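Side-chain contact in OxsB protein (Bacillus megaterium, PDB 5UL3), which catalyses the oxidative ring contraction of dAMP to an oxetane aldehyde in oxetanocin A biosynthesis, using cobalamin and a [4Fe-4S] cluster with S-adenosylmethionine: residues L245-K250 with K254-D259. Residues are numbered along the deposited sequence; the frame is centred on the assembly and turned at random.
With EDO (1,2-ethanediol), chain L; EDO (1,2-ethanediol), chain M.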
loop_
_atom_site.group_PDB
_atom_site.type_symbol
_atom_site.label_atom_id
_atom_site.label_comp_id
_atom_site.label_asym_id
_atom_site.label_seq_id
_atom_site.Cartn_x
_atom_site.Cartn_y
_atom_site.Cartn_z
ATOM N N LEU A 245 6.184 16.516 -12.482
ATOM C CA LEU A 245 5.042 17.226 -13.063
ATOM C C LEU A 245 5.265 18.730 -13.027
ATOM O O LEU A 245 4.969 19.426 -14.002
ATOM C CB LEU A 245 3.742 16.833 -12.350
ATOM C CG LEU A 245 3.262 15.400 -12.624
ATOM C CD1 LEU A 245 2.093 15.050 -11.711
ATOM C CD2 LEU A 245 2.835 15.272 -14.074
ATOM N N ARG A 246 5.820 19.246 -11.925
ATOM C CA ARG A 246 6.226 20.650 -11.884
ATOM C C ARG A 246 7.075 21.018 -13.098
ATOM O O ARG A 246 6.876 22.073 -13.722
ATOM C CB ARG A 246 7.016 20.922 -10.595
ATOM C CG ARG A 246 7.598 22.323 -10.511
ATOM C CD ARG A 246 8.760 22.357 -9.498
ATOM N NE ARG A 246 9.906 21.574 -9.945
ATOM C CZ ARG A 246 10.935 21.238 -9.173
ATOM N NH1 ARG A 246 10.971 21.618 -7.904
ATOM N NH2 ARG A 246 11.931 20.527 -9.674
ATOM N N ASP A 247 8.038 20.168 -13.436
ATOM C CA ASP A 247 8.979 20.508 -14.499
ATOM C C ASP A 247 8.384 20.290 -15.884
ATOM O O ASP A 247 8.733 21.017 -16.818
ATOM C CB ASP A 247 10.284 19.714 -14.330
ATOM C CG ASP A 247 11.163 20.277 -13.223
ATOM O OD1 ASP A 247 10.796 21.292 -12.609
ATOM O OD2 ASP A 247 12.247 19.696 -12.964
ATOM N N LEU A 248 7.469 19.323 -16.037
ATOM C CA LEU A 248 6.759 19.195 -17.310
ATOM C C LEU A 248 5.908 20.427 -17.587
ATOM O O LEU A 248 5.762 20.836 -18.745
ATOM C CB LEU A 248 5.885 17.948 -17.306
ATOM C CG LEU A 248 6.649 16.623 -17.331
ATOM C CD1 LEU A 248 5.663 15.483 -17.278
ATOM C CD2 LEU A 248 7.497 16.547 -18.587
ATOM N N ILE A 249 5.355 21.026 -16.535
ATOM C CA ILE A 249 4.595 22.266 -16.674
ATOM C C ILE A 249 5.520 23.395 -17.103
ATOM O O ILE A 249 5.190 24.184 -17.993
ATOM C CB ILE A 249 3.868 22.581 -15.357
ATOM C CG1 ILE A 249 2.727 21.575 -15.126
ATOM C CG2 ILE A 249 3.348 24.015 -15.321
ATOM C CD1 ILE A 249 2.182 21.599 -13.707
ATOM N N LYS A 250 6.704 23.481 -16.492
ATOM C CA LYS A 250 7.678 24.458 -16.971
ATOM C C LYS A 250 8.050 24.193 -18.428
ATOM O O LYS A 250 8.167 25.133 -19.225
ATOM C CB LYS A 250 8.924 24.449 -16.079
ATOM C CG LYS A 250 8.645 24.915 -14.661
ATOM C CD LYS A 250 9.847 24.614 -13.747
ATOM C CE LYS A 250 10.786 25.789 -13.626
ATOM N NZ LYS A 250 10.438 26.616 -12.429
ATOM N N LYS A 254 7.961 26.424 -22.081
ATOM C CA LYS A 254 9.248 26.632 -22.748
ATOM C C LYS A 254 10.276 27.221 -21.796
ATOM O O LYS A 254 11.232 27.875 -22.225
ATOM C CB LYS A 254 9.084 27.505 -24.003
ATOM C CG LYS A 254 7.992 26.990 -24.955
ATOM C CD LYS A 254 8.045 27.645 -26.337
ATOM C CE LYS A 254 7.599 29.080 -26.281
ATOM N NZ LYS A 254 6.157 29.201 -25.909
ATOM N N GLU A 255 10.085 26.985 -20.493
ATOM C CA GLU A 255 10.975 27.486 -19.448
ATOM C C GLU A 255 11.992 26.438 -19.002
ATOM O O GLU A 255 12.853 26.741 -18.170
ATOM C CB GLU A 255 10.169 27.952 -18.226
ATOM C CG GLU A 255 9.159 29.048 -18.478
ATOM C CD GLU A 255 8.254 29.299 -17.268
ATOM O OE1 GLU A 255 8.368 28.572 -16.254
ATOM O OE2 GLU A 255 7.417 30.223 -17.336
ATOM N N LEU A 256 11.884 25.216 -19.512
ATOM C CA LEU A 256 12.836 24.146 -19.273
ATOM C C LEU A 256 12.963 23.332 -20.547
ATOM O O LEU A 256 11.990 23.154 -21.282
ATOM C CB LEU A 256 12.398 23.192 -18.139
ATOM C CG LEU A 256 12.618 23.522 -16.667
ATOM C CD1 LEU A 256 12.363 22.257 -15.861
ATOM C CD2 LEU A 256 14.033 24.026 -16.419
ATOM N N LYS A 257 14.151 22.798 -20.783
ATOM C CA LYS A 257 14.302 21.810 -21.837
ATOM C C LYS A 257 14.009 20.422 -21.285
ATOM O O LYS A 257 14.052 20.190 -20.076
ATOM C CB LYS A 257 15.713 21.838 -22.431
ATOM C CG LYS A 257 16.247 23.219 -22.759
ATOM C CD LYS A 257 17.599 23.097 -23.460
ATOM C CE LYS A 257 18.323 24.428 -23.545
ATOM N NZ LYS A 257 18.811 24.892 -22.214
ATOM N N LEU A 258 13.731 19.488 -22.201
ATOM C CA LEU A 258 13.445 18.113 -21.807
ATOM C C LEU A 258 14.574 17.516 -20.972
ATOM O O LEU A 258 14.321 16.749 -20.037
ATOM C CB LEU A 258 13.188 17.254 -23.045
ATOM C CG LEU A 258 12.744 15.801 -22.850
ATOM C CD1 LEU A 258 11.443 15.723 -22.074
ATOM C CD2 LEU A 258 12.590 15.107 -24.194
ATOM N N ASP A 259 15.826 17.839 -21.290
ATOM C CA ASP A 259 16.922 17.234 -20.539
ATOM C C ASP A 259 17.138 17.886 -19.177
ATOM O O ASP A 259 18.065 17.493 -18.459
ATOM C CB ASP A 259 18.216 17.242 -21.372
ATOM C CG ASP A 259 18.812 18.632 -21.584
ATOM O OD1 ASP A 259 18.265 19.647 -21.115
ATOM O OD2 ASP A 259 19.873 18.702 -22.236
HETATM C C1 EDO L . 16.824 16.907 -25.668
HETATM O O1 EDO L . 16.116 15.921 -26.436
HETATM C C2 EDO L . 15.906 18.067 -25.288
HETATM O O2 EDO L . 16.496 18.849 -24.231
HETATM C C1 EDO M . 21.386 16.893 -18.189
HETATM O O1 EDO M . 20.464 15.990 -18.821
HETATM C C2 EDO M . 21.525 18.170 -19.015
HETATM O O2 EDO M . 20.917 19.281 -18.334
HETATM O O HOH W 1 10.281 28.874 -14.292
#
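Lys254, with its positive phi (66°), turns the chain back over the end of helix 242-252, so that Glu255 N donates to Lys250 O at 3.0 Å, which with Lys254 N to Met251 O completes a Schellman motif. The extended Glu255 side chain crosses that of Lys250 at about a right angle, Glu255 OE1 passing Lys250 CG at 4.0 Å. The Lys250 chain, bent at chi3 and chi4, leaves Lys250 NZ 4.8 Å from Glu255 OE1, and a single water joins them, accepting from NZ and donating to OE1. Helix 242-252 belongs to the cobalamin-binding Rossmann domain, and the turn starts the connection to strand 264-267. Leu256 then folds back onto the helix, its CG 3.9 Å from Lys250 CB. With CG beside the backbone N (chi1 -82°), Leu256 CD1 reaches one turn further back, to 3.5 Å from Asp247 CG. The Asp247 carboxylate is held by a salt bridge from Arg246, whose NE meets Asp247 OD1 at 2.8 Å from above the carboxylate plane, and by a hydrogen bond from Asn262 N to Asp247 OD2. Beyond Lys257, Leu258 packs on Leu235 and Ile264, while Asp259 N donates to an ethanediol probably from the crystallisation liquor.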